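Local structure of tail fiber protein (Acinetobacter phage AM24, 5W5P) at residues N271-K277 against Y293-D299; L466-H471 against L580-Y585. The protein probably serves as the phage's receptor-binding tailspike, recognising and likely degrading the capsular polysaccharide of its Acinetobacter baumannii host. All coordinates share one frame. Residue numbers count along the deposited sequence, not the author numbering.

Interaction 1 (N271-K277 against Y293-D299)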
ATOM      1  N   ASN A 271      -6.655  24.800   4.784  1.00 48.11           N
ATOM      2  CA  ASN A 271      -6.105  25.456   3.600  1.00 47.10           C
ATOM      3  C   ASN A 271      -5.022  24.605   2.950  1.00 43.40           C
ATOM      4  O   ASN A 271      -4.929  24.546   1.719  1.00 42.83           O
ATOM      5  CB  ASN A 271      -5.544  26.833   3.960  1.00 51.01           C
ATOM      6  CG  ASN A 271      -6.625  27.834   4.299  1.00 63.28           C
ATOM      7  OD1 ASN A 271      -7.727  27.791   3.748  1.00 68.65           O
ATOM      8  ND2 ASN A 271      -6.318  28.746   5.216  1.00 68.90           N
ATOM      9  N   ARG A 272      -4.177  23.970   3.761  1.00 40.05           N
ATOM     10  CA  ARG A 272      -3.134  23.077   3.279  1.00 42.32           C
ATOM     11  C   ARG A 272      -2.943  21.962   4.292  1.00 44.66           C
ATOM     12  O   ARG A 272      -3.159  22.150   5.493  1.00 49.82           O
ATOM     13  CB  ARG A 272      -1.789  23.792   3.068  1.00 41.27           C
ATOM     14  CG  ARG A 272      -1.817  24.954   2.096  1.00 42.33           C
ATOM     15  CD  ARG A 272      -1.668  24.492   0.663  1.00 46.47           C
ATOM     16  NE  ARG A 272      -1.453  25.625  -0.238  1.00 50.74           N
ATOM     17  CZ  ARG A 272      -2.428  26.265  -0.874  1.00 46.45           C
ATOM     18  NH1 ARG A 272      -2.140  27.287  -1.668  1.00 45.19           N
ATOM     19  NH2 ARG A 272      -3.690  25.879  -0.720  1.00 44.59           N
ATOM     20  N   ILE A 273      -2.543  20.793   3.797  1.00 40.39           N
ATOM     21  CA  ILE A 273      -2.066  19.743   4.689  1.00 35.92           C
ATOM     22  C   ILE A 273      -0.600  19.971   5.024  1.00 38.60           C
ATOM     23  O   ILE A 273      -0.216  20.042   6.198  1.00 43.48           O
ATOM     24  CB  ILE A 273      -2.293  18.356   4.061  1.00 34.63           C
ATOM     25  CG1 ILE A 273      -3.774  18.138   3.749  1.00 35.37           C
ATOM     26  CG2 ILE A 273      -1.790  17.271   4.989  1.00 36.08           C
ATOM     27  CD1 ILE A 273      -4.058  16.813   3.051  1.00 34.60           C
ATOM     28  N   ILE A 274       0.235  20.105   3.997  1.00 37.55           N
ATOM     29  CA  ILE A 274       1.646  20.438   4.144  1.00 37.03           C
ATOM     30  C   ILE A 274       1.924  21.664   3.286  1.00 37.60           C
ATOM     31  O   ILE A 274       1.518  21.717   2.120  1.00 36.86           O
ATOM     32  CB  ILE A 274       2.562  19.268   3.734  1.00 35.63           C
ATOM     33  CG1 ILE A 274       2.321  18.059   4.641  1.00 33.51           C
ATOM     34  CG2 ILE A 274       4.023  19.692   3.775  1.00 34.81           C
ATOM     35  CD1 ILE A 274       3.258  16.898   4.364  1.00 34.14           C
ATOM     36  N   ASP A 275       2.603  22.650   3.864  1.00 38.94           N
ATOM     37  CA  ASP A 275       2.903  23.908   3.185  1.00 41.04           C
ATOM     38  C   ASP A 275       4.412  24.137   3.244  1.00 42.02           C
ATOM     39  O   ASP A 275       4.928  24.620   4.256  1.00 42.94           O
ATOM     40  CB  ASP A 275       2.135  25.059   3.827  1.00 42.39           C
ATOM     41  CG  ASP A 275       2.330  26.369   3.100  1.00 45.38           C
ATOM     42  OD1 ASP A 275       2.215  27.433   3.746  1.00 47.75           O
ATOM     43  OD2 ASP A 275       2.593  26.334   1.881  1.00 46.76           O
ATOM     44  N   SER A 276       5.115  23.795   2.167  1.00 39.38           N
ATOM     45  CA  SER A 276       6.560  23.987   2.109  1.00 38.12           C
ATOM     46  C   SER A 276       7.000  23.958   0.643  1.00 41.21           C
ATOM     47  O   SER A 276       6.176  24.104  -0.267  1.00 45.37           O
ATOM     48  CB  SER A 276       7.273  22.928   2.966  1.00 35.81           C
ATOM     49  OG  SER A 276       8.649  23.231   3.087  1.00 41.69           O
ATOM     50  N   LYS A 277       8.301  23.779   0.415  1.00 41.11           N
ATOM     51  CA  LYS A 277       8.856  23.711  -0.929  1.00 40.64           C
ATOM     52  C   LYS A 277       9.696  22.467  -1.174  1.00 39.78           C
ATOM     53  O   LYS A 277      10.097  22.231  -2.318  1.00 38.70           O
ATOM     54  CB  LYS A 277       9.717  24.952  -1.220  1.00 42.44           C
ATOM     55  CG  LYS A 277       8.948  26.267  -1.191  1.00 41.21           C
ATOM     56  CD  LYS A 277       7.930  26.317  -2.318  1.00 43.09           C
ATOM     57  CE  LYS A 277       7.367  27.712  -2.516  1.00 42.17           C
ATOM     58  NZ  LYS A 277       6.567  27.778  -3.772  1.00 43.01           N
ATOM     59  N   TYR A 293      -9.124  23.074   1.060  1.00 43.86           N
ATOM     60  CA  TYR A 293      -8.780  23.927  -0.070  1.00 44.04           C
ATOM     61  C   TYR A 293      -7.414  23.608  -0.667  1.00 42.69           C
ATOM     62  O   TYR A 293      -7.057  24.187  -1.702  1.00 40.98           O
ATOM     63  CB  TYR A 293      -8.857  25.395   0.365  1.00 39.00           C
ATOM     64  CG  TYR A 293     -10.211  25.733   0.932  1.00 39.80           C
ATOM     65  CD1 TYR A 293     -11.327  25.805   0.104  1.00 40.50           C
ATOM     66  CD2 TYR A 293     -10.386  25.945   2.295  1.00 41.83           C
ATOM     67  CE1 TYR A 293     -12.581  26.098   0.611  1.00 44.29           C
ATOM     68  CE2 TYR A 293     -11.639  26.240   2.820  1.00 45.84           C
ATOM     69  CZ  TYR A 293     -12.736  26.314   1.974  1.00 46.67           C
ATOM     70  OH  TYR A 293     -13.987  26.606   2.481  1.00 44.69           O
ATOM     71  N   GLY A 294      -6.654  22.700  -0.060  1.00 40.14           N
ATOM     72  CA  GLY A 294      -5.350  22.331  -0.575  1.00 37.44           C
ATOM     73  C   GLY A 294      -4.732  21.195   0.212  1.00 41.89           C
ATOM     74  O   GLY A 294      -4.956  21.077   1.421  1.00 44.86           O
ATOM     75  N   GLY A 295      -3.958  20.348  -0.463  1.00 40.72           N
ATOM     76  CA  GLY A 295      -3.327  19.222   0.200  1.00 37.94           C
ATOM     77  C   GLY A 295      -1.834  19.381   0.398  1.00 38.68           C
ATOM     78  O   GLY A 295      -1.388  20.295   1.096  1.00 35.99           O
ATOM     79  N   VAL A 296      -1.051  18.500  -0.220  1.00 42.73           N
ATOM     80  CA  VAL A 296       0.398  18.479  -0.044  1.00 40.00           C
ATOM     81  C   VAL A 296       1.021  19.417  -1.069  1.00 40.83           C
ATOM     82  O   VAL A 296       1.079  19.100  -2.257  1.00 43.46           O
ATOM     83  CB  VAL A 296       0.962  17.061  -0.189  1.00 38.10           C
ATOM     84  CG1 VAL A 296       2.437  17.046   0.175  1.00 38.39           C
ATOM     85  CG2 VAL A 296       0.177  16.093   0.675  1.00 37.60           C
ATOM     86  N   TYR A 297       1.495  20.569  -0.611  1.00 38.67           N
ATOM     87  CA  TYR A 297       2.193  21.526  -1.461  1.00 36.40           C
ATOM     88  C   TYR A 297       3.682  21.442  -1.140  1.00 40.74           C
ATOM     89  O   TYR A 297       4.114  21.838  -0.049  1.00 44.34           O
ATOM     90  CB  TYR A 297       1.666  22.941  -1.245  1.00 35.43           C
ATOM     91  CG  TYR A 297       0.434  23.301  -2.049  1.00 38.03           C
ATOM     92  CD1 TYR A 297      -0.720  22.522  -1.988  1.00 39.26           C
ATOM     93  CD2 TYR A 297       0.416  24.436  -2.854  1.00 36.61           C
ATOM     94  CE1 TYR A 297      -1.856  22.863  -2.713  1.00 37.47           C
ATOM     95  CE2 TYR A 297      -0.710  24.784  -3.579  1.00 38.46           C
ATOM     96  CZ  TYR A 297      -1.842  23.995  -3.506  1.00 39.29           C
ATOM     97  OH  TYR A 297      -2.961  24.349  -4.227  1.00 41.14           O
ATOM     98  N   LEU A 298       4.465  20.904  -2.088  1.00 38.74           N
ATOM     99  CA  LEU A 298       5.922  20.847  -2.000  1.00 40.83           C
ATOM    100  C   LEU A 298       6.459  21.141  -3.403  1.00 42.18           C
ATOM    101  O   LEU A 298       6.998  20.276  -4.087  1.00 39.80           O
ATOM    102  CB  LEU A 298       6.411  19.491  -1.481  1.00 40.21           C
ATOM    103  CG  LEU A 298       5.949  19.029  -0.095  1.00 38.60           C
ATOM    104  CD1 LEU A 298       6.184  17.529   0.084  1.00 37.00           C
ATOM    105  CD2 LEU A 298       6.644  19.824   1.007  1.00 34.42           C
ATOM    106  N   ASP A 299       6.298  22.387  -3.848  1.00 43.52           N
ATOM    107  CA  ASP A 299       6.509  22.754  -5.246  1.00 44.37           C
ATOM    108  C   ASP A 299       7.738  23.640  -5.452  1.00 43.17           C
ATOM    109  O   ASP A 299       7.731  24.551  -6.283  1.00 39.75           O
ATOM    110  CB  ASP A 299       5.265  23.435  -5.812  1.00 44.44           C
ATOM    111  CG  ASP A 299       4.761  24.569  -4.936  1.00 42.09           C
ATOM    112  OD1 ASP A 299       5.286  24.749  -3.813  1.00 37.26           O
ATOM    113  OD2 ASP A 299       3.842  25.290  -5.380  1.00 39.49           O
TER
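Successive coils of a parallel beta-helix are stitched together rung by rung, and residues 271-277 on 293-299 illustrate how the polar groups are accounted for. Gly295 O serves two donors, Ile273 N at 3.0 Å and, weakly, Ile274 N at 3.3 Å, where the chain turns a corner at Ile273. Parallel pairing follows: Tyr297 N donates to Ile274 O (3.0 Å) and Ser276 N to Tyr297 O (3.1 Å). Inside the helix, Ile274 CG2 packs on Leu298 CD2 at 3.8 Å. On the opposite face the Arg272 guanidinium lies flat on the Tyr297 ring, CZ 3.7 Å from its centroid, a cation-pi stack; Arg272 NH2 also donates to Asn271 O (3.0 Å). Asp345 accepts from Tyr297 OH and forms a long, weak ion pair with Arg272. Lys277 NZ and Asp299 OD1 form a salt bridge at 3.3 Å, whose hydrogen bond is weak; Asp299 OD2 pairs with Lys324 and Asp275 with Arg244. Backbone bonds thus set the register, while Asp275, Lys277 and Asp299 have charged partners and Arg272 rests on Tyr297.

Interaction 2 (L466-H471 against L580-Y585); sequences LVGGVH and LKLSGY
A tight hairpin docked on a neighbouring strand buries most surface at three residues: Tyr585, His471 and Val470. In residues 466-471, extended Leu466 and Val467 lead into a type I' turn from Val467 to Val470, with Gly468 and Gly469 both at positive phi (51/47 and 77/-5). The turn is closed twice, by Val467 N to Val470 O (3.0 Å) and Val470 N to Val467 O (2.9 Å), as in a two-residue beta-hairpin. The returning arm runs antiparallel to 580-582. His471 and Leu582 form a hydrogen-bonded pair, CA atoms 5.3 Å apart: His471 N to Leu582 O is 2.7 Å and Leu582 N to His471 O 2.9 Å. Beyond it Gly584, at phi/psi 68/29, bends the chain so that Tyr585 N reaches Gly469 O at 2.9 Å. Tyr585 has chi1 t (chi2 89°) and His471 chi1 -153° (chi2 -58°), bringing the imidazole edge onto the phenol face, an edge-to-face pair with centroids 4.6 Å apart and planes at 62°. Leu466 CD1 adds an apolar contact to Tyr585 CD2 (3.7 Å), and His471 NE2 bonds Ser462. Val470 sets CG1 3.6 Å from Lys581 CB, while the Lys581 amine pairs with Glu572. Backbone bonding therefore fixes the register, and the aromatic pair adds side-chain packing on the face bearing His471 and Leu582.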
ATOM      1  N   LEU A 466      15.711 -35.123 -40.942  1.00 61.98           N
ATOM      2  CA  LEU A 466      16.388 -34.731 -42.176  1.00 61.08           C
ATOM      3  C   LEU A 466      16.125 -35.802 -43.224  1.00 65.66           C
ATOM      4  O   LEU A 466      16.625 -36.925 -43.106  1.00 65.97           O
ATOM      5  CB  LEU A 466      17.888 -34.541 -41.956  1.00 58.45           C
ATOM      6  CG  LEU A 466      18.710 -34.253 -43.210  1.00 57.23           C
ATOM      7  CD1 LEU A 466      18.210 -32.988 -43.894  1.00 56.25           C
ATOM      8  CD2 LEU A 466      20.184 -34.138 -42.862  1.00 55.82           C
ATOM      9  N   VAL A 467      15.337 -35.456 -44.239  1.00 69.29           N
ATOM     10  CA  VAL A 467      15.017 -36.347 -45.346  1.00 67.57           C
ATOM     11  C   VAL A 467      15.203 -35.565 -46.639  1.00 64.99           C
ATOM     12  O   VAL A 467      14.519 -34.557 -46.860  1.00 59.58           O
ATOM     13  CB  VAL A 467      13.584 -36.900 -45.252  1.00 64.88           C
ATOM     14  CG1 VAL A 467      13.276 -37.793 -46.452  1.00 60.95           C
ATOM     15  CG2 VAL A 467      13.382 -37.658 -43.945  1.00 66.13           C
ATOM     16  N   GLY A 468      16.124 -36.025 -47.486  1.00 68.06           N
ATOM     17  CA  GLY A 468      16.363 -35.424 -48.787  1.00 64.96           C
ATOM     18  C   GLY A 468      16.577 -33.923 -48.785  1.00 63.33           C
ATOM     19  O   GLY A 468      15.974 -33.206 -49.590  1.00 62.51           O
ATOM     20  N   GLY A 469      17.430 -33.430 -47.887  1.00 60.64           N
ATOM     21  CA  GLY A 469      17.698 -32.013 -47.791  1.00 57.04           C
ATOM     22  C   GLY A 469      16.625 -31.195 -47.108  1.00 56.18           C
ATOM     23  O   GLY A 469      16.822 -29.989 -46.911  1.00 55.37           O
ATOM     24  N   VAL A 470      15.496 -31.799 -46.746  1.00 57.08           N
ATOM     25  CA  VAL A 470      14.424 -31.120 -46.030  1.00 54.44           C
ATOM     26  C   VAL A 470      14.596 -31.397 -44.543  1.00 57.03           C
ATOM     27  O   VAL A 470      14.554 -32.557 -44.110  1.00 56.03           O
ATOM     28  CB  VAL A 470      13.042 -31.573 -46.521  1.00 52.92           C
ATOM     29  CG1 VAL A 470      11.948 -30.842 -45.761  1.00 53.16           C
ATOM     30  CG2 VAL A 470      12.910 -31.327 -48.016  1.00 52.43           C
ATOM     31  N   HIS A 471      14.786 -30.336 -43.762  1.00 57.07           N
ATOM     32  CA  HIS A 471      15.068 -30.428 -42.334  1.00 57.73           C
ATOM     33  C   HIS A 471      13.918 -29.806 -41.550  1.00 57.03           C
ATOM     34  O   HIS A 471      13.557 -28.648 -41.785  1.00 56.43           O
ATOM     35  CB  HIS A 471      16.387 -29.729 -41.996  1.00 58.66           C
ATOM     36  CG  HIS A 471      17.071 -30.287 -40.789  1.00 59.35           C
ATOM     37  ND1 HIS A 471      16.473 -30.329 -39.548  1.00 59.18           N
ATOM     38  CD2 HIS A 471      18.302 -30.831 -40.632  1.00 60.71           C
ATOM     39  CE1 HIS A 471      17.304 -30.877 -38.679  1.00 60.61           C
ATOM     40  NE2 HIS A 471      18.421 -31.191 -39.312  1.00 60.08           N
ATOM     41  N   LEU A 580       7.129 -27.706 -39.149  1.00 52.87           N
ATOM     42  CA  LEU A 580       7.647 -26.754 -40.124  1.00 51.48           C
ATOM     43  C   LEU A 580       9.029 -27.210 -40.576  1.00 49.93           C
ATOM     44  O   LEU A 580       9.869 -27.583 -39.750  1.00 46.62           O
ATOM     45  CB  LEU A 580       7.707 -25.349 -39.527  1.00 50.13           C
ATOM     46  CG  LEU A 580       6.354 -24.700 -39.216  1.00 46.59           C
ATOM     47  CD1 LEU A 580       5.935 -24.988 -37.781  1.00 44.38           C
ATOM     48  CD2 LEU A 580       6.393 -23.201 -39.471  1.00 43.60           C
ATOM     49  N   LYS A 581       9.256 -27.201 -41.889  1.00 51.45           N
ATOM     50  CA  LYS A 581      10.473 -27.755 -42.463  1.00 51.42           C
ATOM     51  C   LYS A 581      11.040 -26.821 -43.524  1.00 53.27           C
ATOM     52  O   LYS A 581      10.299 -26.135 -44.233  1.00 51.78           O
ATOM     53  CB  LYS A 581      10.227 -29.132 -43.091  1.00 48.27           C
ATOM     54  CG  LYS A 581       9.269 -30.026 -42.328  1.00 49.62           C
ATOM     55  CD  LYS A 581       8.947 -31.262 -43.144  1.00 55.45           C
ATOM     56  CE  LYS A 581       8.088 -32.233 -42.369  1.00 58.08           C
ATOM     57  NZ  LYS A 581       7.945 -33.508 -43.125  1.00 61.06           N
ATOM     58  N   LEU A 582      12.368 -26.819 -43.634  1.00 54.21           N
ATOM     59  CA  LEU A 582      13.080 -26.052 -44.644  1.00 51.39           C
ATOM     60  C   LEU A 582      13.912 -26.983 -45.516  1.00 52.80           C
ATOM     61  O   LEU A 582      14.452 -27.988 -45.042  1.00 54.45           O
ATOM     62  CB  LEU A 582      13.982 -24.989 -44.006  1.00 47.58           C
ATOM     63  CG  LEU A 582      13.258 -23.880 -43.243  1.00 48.32           C
ATOM     64  CD1 LEU A 582      14.249 -22.991 -42.505  1.00 44.95           C
ATOM     65  CD2 LEU A 582      12.387 -23.059 -44.185  1.00 51.44           C
ATOM     66  N   SER A 583      14.018 -26.636 -46.796  1.00 51.88           N
ATOM     67  CA  SER A 583      14.738 -27.437 -47.773  1.00 54.33           C
ATOM     68  C   SER A 583      16.137 -26.865 -48.011  1.00 55.20           C
ATOM     69  O   SER A 583      16.544 -25.863 -47.415  1.00 51.01           O
ATOM     70  CB  SER A 583      13.947 -27.520 -49.080  1.00 50.53           C
ATOM     71  OG  SER A 583      13.663 -26.226 -49.587  1.00 51.35           O
ATOM     72  N   GLY A 584      16.879 -27.526 -48.898  1.00 51.20           N
ATOM     73  CA  GLY A 584      18.219 -27.090 -49.245  1.00 51.53           C
ATOM     74  C   GLY A 584      19.239 -27.222 -48.135  1.00 56.23           C
ATOM     75  O   GLY A 584      20.200 -26.447 -48.091  1.00 55.90           O
ATOM     76  N   TYR A 585      19.065 -28.190 -47.241  1.00 54.46           N
ATOM     77  CA  TYR A 585      19.941 -28.331 -46.087  1.00 56.37           C
ATOM     78  C   TYR A 585      21.108 -29.258 -46.404  1.00 58.51           C
ATOM     79  O   TYR A 585      20.909 -30.381 -46.879  1.00 58.13           O
ATOM     80  CB  TYR A 585      19.170 -28.865 -44.879  1.00 57.37           C
ATOM     81  CG  TYR A 585      20.042 -29.076 -43.664  1.00 56.76           C
ATOM     82  CD1 TYR A 585      20.246 -28.047 -42.748  1.00 58.78           C
ATOM     83  CD2 TYR A 585      20.677 -30.293 -43.439  1.00 54.13           C
ATOM     84  CE1 TYR A 585      21.044 -28.229 -41.637  1.00 57.87           C
ATOM     85  CE2 TYR A 585      21.480 -30.482 -42.336  1.00 57.41           C
ATOM     86  CZ  TYR A 585      21.657 -29.446 -41.437  1.00 58.49           C
ATOM     87  OH  TYR A 585      22.455 -29.627 -40.335  1.00 62.02           O
TER

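Followed from the N terminus, the chain illustrates how an elongated spike uses local and distant closures in series. Interaction 1 comes first, returning after only 15 intervening residues to join adjacent coils of the parallel beta-helix. The chain winds on through further coils and enters the C-terminal antiparallel region before interaction 2 opens. That contact spans 108 residues, including three strands of the five-stranded sheet containing 492-503, and brings the hairpin at 466-471 against the end of strand 577-582. The loops neither nest nor cross. The centres of the two contacts lie about 71 Å apart and their nearest atoms about 56 Å, so each ties its own domain: one the shaft, the other the terminal beta-structure.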